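Local coordinates for beta-d-glucoside glucohydrolase (Hypocrea jecorina, PDB 3ZZ1), which probably hydrolyses terminal, non-reducing beta-D-glucosyl residues with release of beta-D-glucose, acting in cellulose degradation as a family 3 glycoside hydrolase, at residues K119-G123 against Y539-I543; T171-P176 against G546-F551; D178-H182 against Q216-Q220; D609-V614 against R672-S677; Y639-A643 against V688-S692. All blocks are in the same frame, centred on the assembly; numbering follows the deposited sequence. Where two conformers were deposited one is given.

Contact 1 (K119-G123 against Y539-I543); sequences KTPQG and YNTRI
Thr120 and Thr541 meet hydroxyl to hydroxyl where two irregular loops pack: Thr120 OG1 and Thr541 OG1 share a hydrogen bond of 3.0 Å in which either may be the donor. Thr541 places OG1 between its backbone N and carbonyl carbon (chi1 55°), so that the hydroxyl faces the 119-123 loop while CG2 lies against the Lys119 chain, 4.0 Å from Lys119 CD. That chain runs extended past the methyl, and its NZ forms salt bridges with Asp549 and Glu553.

Apolar contacts flank the hydroxyl pair. Pro121 CG sits over the centre of the Tyr539 ring, 3.6 Å from its centroid and 6° off the normal, a CH-pi contact; Tyr539 OH is held by Thr531 O and Ala533 N. Further along, Ile543 CG1 touches Gln122 CB at 3.8 Å, and Ile543 CD1 ends 4.0 Å from Thr120 CG2.

Water links the loops twice. One molecule donates to Lys119 O (2.7 Å) and to Asn540 OD1; another joins Gln122 OE1 to Thr541 O. Each loop is also braced internally: Thr120 to Gly123 forms a type I turn closed by Gly123 N to Thr120 O, and Arg542 NH1 donates to Tyr539 O (2.6 Å) and Thr541 O, both lying in the guanidinium plane.

The 119-123 turn belongs to the TIM-barrel-type N-terminal region, between strand 108-109 and helix 134-150. Residues 539-543 come from the chain between helix 510-518 and strand 548-549, so the contact ties sequence of the C-terminal family region to the barrel.

Contact 2 (T171-P176 against G546-F551); sequences TISSNP and GGSDSF
Phe551 holds CG anti to its carbonyl carbon (chi1 -80°), and Ser174 does the same with OG (chi1 -64°), which is hydrogen-bonded to Leu162 O; the Phe551 ring thereby comes against the Ser174 side chain and beside Pro176. Behind these groups lies a short parallel beta ladder: strand 548-549, from the C-terminal family region, adds to strand 173-174 of the N-terminal TIM-barrel family region as an outermost member of a four-stranded mixed sheet. Ser173 donates through N to Gly547 O (3.0 Å) and accepts through O from Asp549 N (3.0 Å); Asn175 N then reaches Asp549 O at 2.9 Å.

Past the ladder, Ser174 CB comes obliquely to Phe551 CE1 at 3.4 Å, Pro176 CD lies over one ring face toward the rim, and Pro176 CB touches Phe551 CB at 3.5 Å. Lys119 makes a cation-pi contact with the same ring and a salt bridge to Asp549. With an alanine in place of Phe551, Pro176 CB and Ser174 CB would probably lose the ring they pack on, and Lys119 its aromatic partner. An Asx turn ends the strand: Phe551 N donates to Asp549 OD1 at 2.9 Å, meeting it from above the carboxylate plane.

Contact 3 (D178-H182 against Q216-Q220); sequences DRTLH and QYTLQ
Leu181 and Thr218, their CA atoms 9.3 Å apart, are the nearest backbone pair between two helix starts whose axes come no closer than 13.1 Å and run roughly parallel, at 31°. Tyr217 extends straight out, CG anti to its backbone N (chi1 180°), and carries its hydroxyl to the first turn of helix 178-194. There His182 NE2 donates to Tyr217 OH over 2.8 Å in a nearly straight bond (170°), with the oxygen in the imidazole plane. Asp178 OD1 lies 2.7 Å from the same Tyr217 OH, its chain crossing the tyrosine at about a right angle. Gln684 OE1 is a further hydrogen-bond partner of the hydroxyl, while Asp178 OD2 accepts from Trp679 NE1. Beside this polar cluster Leu181 CD2 does the apolar work: it meets the ring edge at Tyr217 CE2 (4.0 Å) and also Thr218 CG2 (4.0 Å).

Along the chain helix 178-194 follows sheet strand 154-160 and helix 216-226 follows strand 199-202, each after a short excursion; the two strands are parallel neighbours, as for outer helices of a TIM-like barrel. Trp679, stacked on His182, brings strand 678-680 of the fibronectin-like domain against helix 178-194.

Contact 4 (D609-V614 against R672-S677); sequences DLFQNV and RRRDLS
Phe611 and Arg674 stack. Arg674 CD stands over the centre of the Phe611 ring, 3.6 Å from its centroid, a CH-pi contact, and the bend at chi3 (-69°) lays the guanidinium over the rim with the two planes only 15° apart. Arg672 approaches differently, its guanidinium plane 85° from the ring and NH1 3.6 Å from Phe611 CE2.

Charge is shared out around these groups. Arg672 grips Asp675 side-on, NH2 reaching the syn lone pair of Asp675 OD1 at 2.9 Å and NE donating to OD2, which also accepts from Arg672 N. Arg672 and Arg674 each send NH1 to Asp191. Asp609 OD2 and Arg673 NE form a long salt bridge of 3.9 Å, an attraction of charges without a directed N-H; backbone N atoms of Thr599 and Gly600 hold that carboxylate, and Arg673 NH2 and NH1 donate to Gly596 O and Lys594 O.

Two backbone bonds join the segments: Arg674 N to Leu610 O (3.0 Å) and Arg673 N to Gln612 O (3.0 Å). Apolar contacts complete the join, Leu610 CD2 to Arg674 CB at 3.8 Å and Val614 CG2 to Leu676 CD1 at 4.1 Å.

The contact thus closes one end of the antiparallel pair 613-623 and 664-672. Phe611 and Arg674 face helix 178-194, and Arg672 lies against that helix and helix 134-150, setting this end of the fibronectin type III-like domain against the barrel.

Contact 5 (Y639-A643 against V688-S692); sequences YPSSA and VPSGS
Pro640 and Pro689 lead a mainly apolar contact in the fibronectin type III-like domain, where the turn after strand 629-638 packs on the loop before strand 691-698 and on that strand's start. The two proline rings cross at about a right angle, Pro640 CD 4.1 Å from Pro689 CG. Ala643 CB, brought back by the type I turn from Pro640 to Ala643, rests 3.8 Å from Pro689 CB, and Tyr639 CD2 approaches Pro689 CG at 4.2 Å. Pro640 CG lies 3.5 Å from Ser690 O. The backbone of Gly691 (phi 123°) by itself calls for glycine, since a CB would jam against the preceding carbonyl O; it would also clash with Pro640 CB. A glycine in place of Pro640 would probably open a gap beside Pro689 and Gly691 and set the turn freer to move.

One water spans the outer side, 2.6 Å from Ser642 OG and donating to Ser690 O at 3.1 Å; Ser642 sets its OG between backbone N and carbonyl carbon (chi1 52°). Tyr639 OH turns instead to Ser677 O and Arg652. With carbon contacts inside and water at the margin, the fit probably rests on rigid rings and a bare glycine rather than direct bonds.

Along the chain, contacts 1 and 2 cross, each pairing the TIM-barrel-type region with the 539-551 part of the C-terminal family region; their centres are 14 Å apart, and Lys119 of the first bridges to Asp549 of the second. Contact 3 is nested inside both loops, 15 Å from contact 2 between centres, and helix 178-194 directly follows strand 173-174. Contacts 4 and 5 come later and cross each other in the beta domain, with centres 15 Å apart, touching where Tyr639 OH meets Ser677 O. Contacts 3 and 4 approach to about 6 Å at their nearest atoms. Together contacts 1 and 2 tie the barrel to the C-terminal family region, and helix 178-194 brings it near the fibronectin-like domain.

Contact 1 (K119-G123 against Y539-I543)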
# COMPACT_ATOMS: atom_id res chain seq x y z
N LYS A 119 -1.98 4.65 -10.43
CA LYS A 119 -2.06 5.83 -11.31
C LYS A 119 -3.49 6.30 -11.61
O LYS A 119 -3.71 7.46 -11.95
CB LYS A 119 -1.32 5.56 -12.62
CG LYS A 119 -1.98 4.52 -13.51
CD LYS A 119 -1.27 4.40 -14.83
CE LYS A 119 -2.06 3.56 -15.81
NZ LYS A 119 -1.29 3.44 -17.07
N THR A 120 -4.45 5.39 -11.50
CA THR A 120 -5.85 5.66 -11.82
C THR A 120 -6.69 5.53 -10.55
O THR A 120 -6.72 4.46 -9.94
CB THR A 120 -6.38 4.67 -12.86
OG1 THR A 120 -5.44 4.55 -13.94
CG2 THR A 120 -7.74 5.11 -13.41
N PRO A 121 -7.39 6.62 -10.15
CA PRO A 121 -8.20 6.59 -8.93
C PRO A 121 -9.25 5.48 -8.90
O PRO A 121 -9.58 4.97 -7.82
CB PRO A 121 -8.85 7.98 -8.89
CG PRO A 121 -8.68 8.54 -10.27
CD PRO A 121 -7.40 7.95 -10.78
N GLN A 122 -9.76 5.09 -10.07
CA GLN A 122 -10.77 4.03 -10.18
C GLN A 122 -10.22 2.62 -9.93
O GLN A 122 -10.99 1.69 -9.73
CB GLN A 122 -11.50 4.07 -11.53
CG GLN A 122 -12.44 5.26 -11.72
CD GLN A 122 -11.75 6.47 -12.34
OE1 GLN A 122 -10.52 6.58 -12.31
NE2 GLN A 122 -12.54 7.38 -12.90
N GLY A 123 -8.89 2.49 -9.96
CA GLY A 123 -8.21 1.21 -9.73
C GLY A 123 -8.72 0.49 -8.50
O GLY A 123 -8.68 1.02 -7.38
N TYR A 539 -8.04 13.96 -14.05
CA TYR A 539 -7.13 12.81 -14.05
C TYR A 539 -6.74 12.45 -15.48
O TYR A 539 -7.58 12.50 -16.39
CB TYR A 539 -7.77 11.61 -13.34
CG TYR A 539 -8.11 11.89 -11.89
CD1 TYR A 539 -7.11 11.94 -10.92
CD2 TYR A 539 -9.42 12.13 -11.50
CE1 TYR A 539 -7.42 12.21 -9.58
CE2 TYR A 539 -9.74 12.39 -10.16
CZ TYR A 539 -8.74 12.43 -9.21
OH TYR A 539 -9.07 12.69 -7.90
N ASN A 540 -5.48 12.10 -15.68
CA ASN A 540 -4.96 11.84 -17.02
C ASN A 540 -4.93 10.37 -17.44
O ASN A 540 -4.44 10.04 -18.52
CB ASN A 540 -3.58 12.51 -17.21
CG ASN A 540 -2.49 11.89 -16.35
OD1 ASN A 540 -2.76 11.28 -15.31
ND2 ASN A 540 -1.24 12.06 -16.77
N THR A 541 -5.46 9.49 -16.59
CA THR A 541 -5.59 8.07 -16.92
C THR A 541 -7.00 7.55 -16.66
O THR A 541 -7.73 8.11 -15.84
CB THR A 541 -4.58 7.17 -16.16
OG1 THR A 541 -4.69 7.39 -14.75
CG2 THR A 541 -3.15 7.46 -16.59
N ARG A 542 -7.36 6.48 -17.36
CA ARG A 542 -8.66 5.82 -17.20
C ARG A 542 -8.46 4.32 -17.18
O ARG A 542 -7.42 3.83 -17.64
CB ARG A 542 -9.60 6.16 -18.36
CG ARG A 542 -9.79 7.65 -18.67
CD ARG A 542 -10.75 8.32 -17.70
NE ARG A 542 -11.08 9.67 -18.13
CZ ARG A 542 -10.38 10.76 -17.83
NH1 ARG A 542 -9.29 10.67 -17.08
NH2 ARG A 542 -10.77 11.95 -18.28
N ILE A 543 -9.44 3.59 -16.65
CA ILE A 543 -9.48 2.14 -16.79
C ILE A 543 -9.61 1.80 -18.29
O ILE A 543 -10.58 2.19 -18.94
CB ILE A 543 -10.65 1.50 -15.98
CG1 ILE A 543 -10.55 1.83 -14.48
CG2 ILE A 543 -10.75 0.00 -16.23
CD1 ILE A 543 -9.26 1.39 -13.79
O HOH W 1 -2.30 9.23 -13.38
O HOH W 2 -9.41 8.60 -13.72

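Contact 2 (T171-P176 against G546-F551)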
# COMPACT_ATOMS: atom_id res chain seq x y z
N THR A 171 -5.25 -10.41 -19.27
CA THR A 171 -5.03 -10.33 -20.71
C THR A 171 -4.37 -9.03 -21.18
O THR A 171 -3.57 -9.04 -22.13
CB THR A 171 -6.35 -10.53 -21.51
OG1 THR A 171 -7.31 -9.55 -21.10
CG2 THR A 171 -6.91 -11.94 -21.28
N ILE A 172 -4.70 -7.91 -20.53
CA ILE A 172 -4.16 -6.60 -20.90
C ILE A 172 -2.63 -6.55 -20.86
O ILE A 172 -1.99 -7.18 -20.01
CB ILE A 172 -4.77 -5.45 -20.04
CG1 ILE A 172 -4.58 -4.09 -20.73
CG2 ILE A 172 -4.21 -5.45 -18.61
CD1 ILE A 172 -5.46 -2.97 -20.18
N SER A 173 -2.05 -5.78 -21.79
CA SER A 173 -0.61 -5.54 -21.82
C SER A 173 -0.31 -4.10 -21.42
O SER A 173 -0.87 -3.15 -21.99
CB SER A 173 -0.05 -5.85 -23.21
OG SER A 173 1.37 -5.79 -23.22
N SER A 174 0.55 -3.94 -20.42
CA SER A 174 1.03 -2.63 -19.98
C SER A 174 2.33 -2.34 -20.70
O SER A 174 3.32 -3.05 -20.52
CB SER A 174 1.25 -2.62 -18.47
OG SER A 174 0.04 -2.81 -17.76
N ASN A 175 2.35 -1.29 -21.53
CA ASN A 175 3.51 -1.03 -22.39
C ASN A 175 4.16 0.35 -22.19
O ASN A 175 4.27 1.12 -23.15
CB ASN A 175 3.14 -1.19 -23.88
CG ASN A 175 2.38 -2.48 -24.17
OD1 ASN A 175 2.60 -3.51 -23.53
ND2 ASN A 175 1.50 -2.43 -25.17
N PRO A 176 4.63 0.67 -20.97
CA PRO A 176 5.31 1.96 -20.82
C PRO A 176 6.70 1.94 -21.44
O PRO A 176 7.25 0.87 -21.70
CB PRO A 176 5.43 2.11 -19.30
CG PRO A 176 5.53 0.72 -18.81
CD PRO A 176 4.62 -0.09 -19.70
N GLY A 546 -9.47 -1.75 -23.87
CA GLY A 546 -8.79 -2.49 -24.94
C GLY A 546 -7.70 -3.44 -24.46
O GLY A 546 -7.47 -3.59 -23.26
N GLY A 547 -7.01 -4.05 -25.42
CA GLY A 547 -5.94 -5.01 -25.11
C GLY A 547 -4.62 -4.38 -24.68
O GLY A 547 -3.71 -5.10 -24.24
N SER A 548 -4.50 -3.06 -24.80
CA SER A 548 -3.25 -2.37 -24.47
C SER A 548 -3.44 -1.06 -23.72
O SER A 548 -4.33 -0.27 -24.03
CB SER A 548 -2.43 -2.10 -25.74
OG SER A 548 -2.01 -3.31 -26.35
N ASP A 549 -2.58 -0.84 -22.73
CA ASP A 549 -2.40 0.47 -22.12
C ASP A 549 -0.98 0.92 -22.42
O ASP A 549 -0.02 0.31 -21.94
CB ASP A 549 -2.63 0.43 -20.61
CG ASP A 549 -2.47 1.80 -19.94
OD1 ASP A 549 -2.11 2.78 -20.63
OD2 ASP A 549 -2.72 1.89 -18.72
N SER A 550 -0.86 1.98 -23.20
CA SER A 550 0.45 2.45 -23.66
C SER A 550 1.20 3.23 -22.58
O SER A 550 2.37 3.58 -22.77
CB SER A 550 0.30 3.28 -24.93
OG SER A 550 -0.57 4.39 -24.72
N PHE A 551 0.54 3.48 -21.44
CA PHE A 551 1.12 4.30 -20.37
C PHE A 551 1.73 5.57 -20.96
O PHE A 551 2.84 5.97 -20.59
CB PHE A 551 2.20 3.52 -19.60
CG PHE A 551 1.66 2.55 -18.57
CD1 PHE A 551 0.85 1.48 -18.95
CD2 PHE A 551 2.02 2.68 -17.23
CE1 PHE A 551 0.37 0.59 -18.00
CE2 PHE A 551 1.55 1.78 -16.28
CZ PHE A 551 0.72 0.73 -16.67
O HOH W 3 -3.12 -7.66 -24.53

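Contact 3 (D178-H182 against Q216-Q220)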
# COMPACT_ATOMS: atom_id res chain seq x y z
N ASP A 178 10.84 2.53 -21.22
CA ASP A 178 11.79 1.97 -20.26
C ASP A 178 11.98 2.84 -19.01
O ASP A 178 11.96 2.32 -17.89
CB ASP A 178 13.14 1.71 -20.94
CG ASP A 178 14.14 1.07 -20.00
OD1 ASP A 178 14.02 -0.14 -19.73
OD2 ASP A 178 15.06 1.79 -19.55
N ARG A 179 12.16 4.14 -19.20
CA ARG A 179 12.38 5.04 -18.06
C ARG A 179 11.20 5.02 -17.09
O ARG A 179 11.40 4.97 -15.88
CB ARG A 179 12.71 6.47 -18.50
CG ARG A 179 13.13 7.36 -17.33
CD ARG A 179 13.48 8.77 -17.77
NE ARG A 179 13.55 9.66 -16.61
CZ ARG A 179 13.38 10.98 -16.65
NH1 ARG A 179 13.14 11.60 -17.81
NH2 ARG A 179 13.46 11.69 -15.53
N THR A 180 9.98 5.03 -17.63
CA THR A 180 8.76 4.96 -16.83
C THR A 180 8.70 3.66 -16.03
O THR A 180 8.38 3.67 -14.84
CB THR A 180 7.49 5.11 -17.70
OG1 THR A 180 7.52 6.37 -18.38
CG2 THR A 180 6.23 5.06 -16.84
N LEU A 181 9.00 2.55 -16.70
CA LEU A 181 9.01 1.24 -16.05
C LEU A 181 9.92 1.25 -14.83
O LEU A 181 9.53 0.78 -13.76
CB LEU A 181 9.41 0.13 -17.03
CG LEU A 181 9.63 -1.28 -16.46
CD1 LEU A 181 8.35 -1.85 -15.87
CD2 LEU A 181 10.18 -2.22 -17.52
N HIS A 182 11.12 1.80 -14.99
CA HIS A 182 12.16 1.77 -13.95
C HIS A 182 11.98 2.83 -12.87
O HIS A 182 12.09 2.53 -11.68
CB HIS A 182 13.54 1.96 -14.58
CG HIS A 182 14.06 0.74 -15.26
ND1 HIS A 182 14.81 -0.22 -14.61
CD2 HIS A 182 13.96 0.32 -16.55
CE1 HIS A 182 15.14 -1.18 -15.45
NE2 HIS A 182 14.65 -0.87 -16.64
N GLN A 216 11.44 -12.31 -19.40
CA GLN A 216 12.87 -12.39 -19.09
C GLN A 216 13.46 -11.04 -18.70
O GLN A 216 14.23 -10.94 -17.73
CB GLN A 216 13.65 -13.02 -20.25
CG GLN A 216 15.07 -13.43 -19.89
CD GLN A 216 15.78 -14.12 -21.03
OE1 GLN A 216 16.81 -13.64 -21.52
NE2 GLN A 216 15.24 -15.25 -21.48
N TYR A 217 13.10 -9.99 -19.44
CA TYR A 217 13.63 -8.65 -19.13
C TYR A 217 13.30 -8.19 -17.70
O TYR A 217 14.20 -7.88 -16.92
CB TYR A 217 13.21 -7.59 -20.17
CG TYR A 217 13.75 -6.21 -19.84
CD1 TYR A 217 15.11 -5.93 -19.96
CD2 TYR A 217 12.90 -5.20 -19.39
CE1 TYR A 217 15.61 -4.67 -19.65
CE2 TYR A 217 13.40 -3.94 -19.08
CZ TYR A 217 14.76 -3.68 -19.21
OH TYR A 217 15.26 -2.43 -18.89
N THR A 218 12.02 -8.16 -17.34
CA THR A 218 11.61 -7.66 -16.02
C THR A 218 12.01 -8.58 -14.87
O THR A 218 12.48 -8.12 -13.83
CB THR A 218 10.10 -7.33 -15.94
OG1 THR A 218 9.33 -8.48 -16.30
CG2 THR A 218 9.74 -6.18 -16.88
N LEU A 219 11.84 -9.89 -15.06
CA LEU A 219 12.17 -10.88 -14.03
C LEU A 219 13.68 -11.08 -13.85
O LEU A 219 14.19 -11.01 -12.73
CB LEU A 219 11.51 -12.23 -14.32
CG LEU A 219 9.98 -12.35 -14.30
CD1 LEU A 219 9.57 -13.77 -14.64
CD2 LEU A 219 9.37 -11.93 -12.95
N GLN A 220 14.39 -11.34 -14.94
CA GLN A 220 15.81 -11.66 -14.85
C GLN A 220 16.68 -10.42 -14.86
O GLN A 220 17.44 -10.20 -13.92
CB GLN A 220 16.23 -12.64 -15.96
CG GLN A 220 17.66 -13.16 -15.81
CD GLN A 220 17.87 -13.96 -14.54
OE1 GLN A 220 17.16 -14.93 -14.27
NE2 GLN A 220 18.85 -13.56 -13.74

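Contact 4 (D609-V614 against R672-S677)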
# COMPACT_ATOMS: atom_id res chain seq x y z
N ASP A 609 25.80 2.08 -3.95
CA ASP A 609 25.75 3.50 -3.56
C ASP A 609 24.35 4.12 -3.62
O ASP A 609 24.11 5.16 -3.01
CB ASP A 609 26.79 4.35 -4.33
CG ASP A 609 26.76 4.12 -5.85
OD1 ASP A 609 26.37 3.02 -6.31
OD2 ASP A 609 27.17 5.05 -6.58
N LEU A 610 23.43 3.46 -4.33
CA LEU A 610 22.10 4.02 -4.60
C LEU A 610 21.23 4.30 -3.38
O LEU A 610 20.47 5.27 -3.37
CB LEU A 610 21.33 3.18 -5.62
CG LEU A 610 21.70 3.43 -7.08
CD1 LEU A 610 21.10 2.36 -7.98
CD2 LEU A 610 21.27 4.83 -7.52
N PHE A 611 21.33 3.45 -2.35
CA PHE A 611 20.55 3.64 -1.13
C PHE A 611 21.36 4.31 -0.03
O PHE A 611 20.86 4.51 1.09
CB PHE A 611 19.95 2.31 -0.65
CG PHE A 611 18.74 1.88 -1.43
CD1 PHE A 611 18.87 1.23 -2.65
CD2 PHE A 611 17.46 2.10 -0.92
CE1 PHE A 611 17.75 0.83 -3.37
CE2 PHE A 611 16.33 1.71 -1.64
CZ PHE A 611 16.48 1.06 -2.87
N GLN A 612 22.61 4.67 -0.34
CA GLN A 612 23.46 5.37 0.62
C GLN A 612 23.19 6.87 0.61
O GLN A 612 22.90 7.45 -0.44
CB GLN A 612 24.94 5.07 0.36
CG GLN A 612 25.39 3.74 0.94
CD GLN A 612 26.78 3.30 0.48
OE1 GLN A 612 27.28 3.74 -0.56
NE2 GLN A 612 27.40 2.42 1.26
N ASN A 613 23.28 7.48 1.79
CA ASN A 613 23.00 8.90 1.95
C ASN A 613 24.09 9.79 1.37
O ASN A 613 25.29 9.56 1.59
CB ASN A 613 22.77 9.22 3.43
CG ASN A 613 21.46 8.65 3.95
OD1 ASN A 613 20.46 8.55 3.23
ND2 ASN A 613 21.46 8.26 5.22
N VAL A 614 23.67 10.81 0.63
CA VAL A 614 24.58 11.77 0.02
C VAL A 614 24.29 13.20 0.47
O VAL A 614 25.10 14.10 0.26
CB VAL A 614 24.53 11.72 -1.53
CG1 VAL A 614 25.15 10.44 -2.06
CG2 VAL A 614 23.09 11.87 -2.03
N ARG A 672 19.14 9.88 -0.20
CA ARG A 672 19.94 8.82 -0.79
C ARG A 672 20.36 9.24 -2.19
O ARG A 672 19.72 10.12 -2.79
CB ARG A 672 19.15 7.51 -0.85
CG ARG A 672 18.55 7.05 0.49
CD ARG A 672 17.48 5.99 0.31
NE ARG A 672 16.38 6.45 -0.54
CZ ARG A 672 15.22 5.81 -0.72
NH1 ARG A 672 14.98 4.66 -0.10
NH2 ARG A 672 14.30 6.32 -1.52
N ARG A 673 21.40 8.61 -2.72
CA ARG A 673 21.85 8.93 -4.07
C ARG A 673 20.72 8.81 -5.10
O ARG A 673 20.58 9.66 -5.98
CB ARG A 673 23.04 8.08 -4.50
CG ARG A 673 23.55 8.49 -5.86
CD ARG A 673 24.71 7.66 -6.37
NE ARG A 673 25.15 8.19 -7.66
CZ ARG A 673 25.94 9.25 -7.80
NH1 ARG A 673 26.40 9.90 -6.73
NH2 ARG A 673 26.28 9.67 -9.01
N ARG A 674 19.91 7.75 -4.98
CA ARG A 674 18.80 7.52 -5.91
C ARG A 674 17.72 8.62 -5.86
O ARG A 674 17.02 8.84 -6.85
CB ARG A 674 18.18 6.12 -5.70
CG ARG A 674 17.37 5.96 -4.41
CD ARG A 674 17.15 4.49 -4.08
NE ARG A 674 16.24 3.83 -5.01
CZ ARG A 674 14.96 3.55 -4.76
NH1 ARG A 674 14.39 3.88 -3.60
NH2 ARG A 674 14.24 2.93 -5.69
N ASP A 675 17.62 9.31 -4.73
CA ASP A 675 16.66 10.41 -4.56
C ASP A 675 17.02 11.63 -5.41
O ASP A 675 16.20 12.53 -5.58
CB ASP A 675 16.51 10.79 -3.09
CG ASP A 675 15.98 9.65 -2.23
OD1 ASP A 675 15.12 8.87 -2.71
OD2 ASP A 675 16.41 9.53 -1.07
N LEU A 676 18.25 11.66 -5.93
CA LEU A 676 18.70 12.71 -6.85
C LEU A 676 18.97 12.17 -8.26
O LEU A 676 19.55 12.87 -9.10
CB LEU A 676 19.96 13.40 -6.30
CG LEU A 676 19.90 14.06 -4.91
CD1 LEU A 676 21.27 14.56 -4.49
CD2 LEU A 676 18.89 15.20 -4.89
N SER A 677 18.54 10.94 -8.51
CA SER A 677 18.82 10.25 -9.77
C SER A 677 17.60 10.08 -10.67
O SER A 677 16.46 10.07 -10.21
CB SER A 677 19.44 8.87 -9.50
OG SER A 677 20.62 8.97 -8.72

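Contact 5 (Y639-A643 against V688-S692)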
# COMPACT_ATOMS: atom_id res chain seq x y z
N TYR A 639 14.39 18.61 -10.12
CA TYR A 639 15.68 18.29 -10.75
C TYR A 639 16.13 19.46 -11.63
O TYR A 639 15.30 20.26 -12.05
CB TYR A 639 15.55 17.00 -11.58
CG TYR A 639 15.61 15.70 -10.78
CD1 TYR A 639 15.00 15.60 -9.52
CD2 TYR A 639 16.26 14.58 -11.28
CE1 TYR A 639 15.04 14.42 -8.79
CE2 TYR A 639 16.31 13.39 -10.55
CZ TYR A 639 15.70 13.32 -9.31
OH TYR A 639 15.75 12.15 -8.59
N PRO A 640 17.45 19.57 -11.90
CA PRO A 640 17.89 20.60 -12.84
C PRO A 640 17.10 20.53 -14.15
O PRO A 640 16.72 19.44 -14.58
CB PRO A 640 19.36 20.25 -13.08
CG PRO A 640 19.79 19.53 -11.86
CD PRO A 640 18.58 18.78 -11.37
N SER A 641 16.84 21.69 -14.76
CA SER A 641 16.07 21.75 -16.01
C SER A 641 16.86 21.23 -17.22
O SER A 641 16.29 21.03 -18.29
CB SER A 641 15.56 23.17 -16.25
OG SER A 641 14.65 23.57 -15.24
N SER A 642 18.16 21.02 -17.04
CA SER A 642 18.99 20.44 -18.09
C SER A 642 18.84 18.91 -18.17
O SER A 642 19.11 18.29 -19.20
CB SER A 642 20.46 20.82 -17.89
OG SER A 642 20.86 20.51 -16.57
N ALA A 643 18.41 18.31 -17.06
CA ALA A 643 18.15 16.87 -16.97
C ALA A 643 16.95 16.49 -17.85
O ALA A 643 16.11 17.35 -18.13
CB ALA A 643 17.91 16.47 -15.52
N VAL A 688 22.83 10.77 -11.52
CA VAL A 688 22.61 12.07 -10.89
C VAL A 688 23.06 13.15 -11.86
O VAL A 688 24.25 13.24 -12.18
CB VAL A 688 23.40 12.22 -9.56
CG1 VAL A 688 23.19 13.61 -8.97
CG2 VAL A 688 22.99 11.14 -8.56
N PRO A 689 22.12 13.98 -12.35
CA PRO A 689 22.52 15.08 -13.23
C PRO A 689 23.24 16.18 -12.46
O PRO A 689 22.98 16.37 -11.27
CB PRO A 689 21.19 15.61 -13.76
CG PRO A 689 20.20 15.26 -12.69
CD PRO A 689 20.67 13.97 -12.09
N SER A 690 24.14 16.89 -13.14
CA SER A 690 24.78 18.05 -12.54
C SER A 690 23.83 19.24 -12.60
O SER A 690 22.88 19.25 -13.40
CB SER A 690 26.11 18.37 -13.24
OG SER A 690 25.90 18.85 -14.56
N GLY A 691 24.06 20.23 -11.75
CA GLY A 691 23.22 21.41 -11.71
C GLY A 691 22.61 21.67 -10.35
O GLY A 691 22.94 21.00 -9.36
N SER A 692 21.70 22.64 -10.30
CA SER A 692 21.03 23.05 -9.08
C SER A 692 19.66 22.39 -8.96
O SER A 692 18.78 22.58 -9.82
CB SER A 692 20.90 24.58 -9.04
OG SER A 692 20.43 25.01 -7.78
O HOH W 4 15.97 22.89 -10.50
O HOH W 5 21.90 18.12 -16.16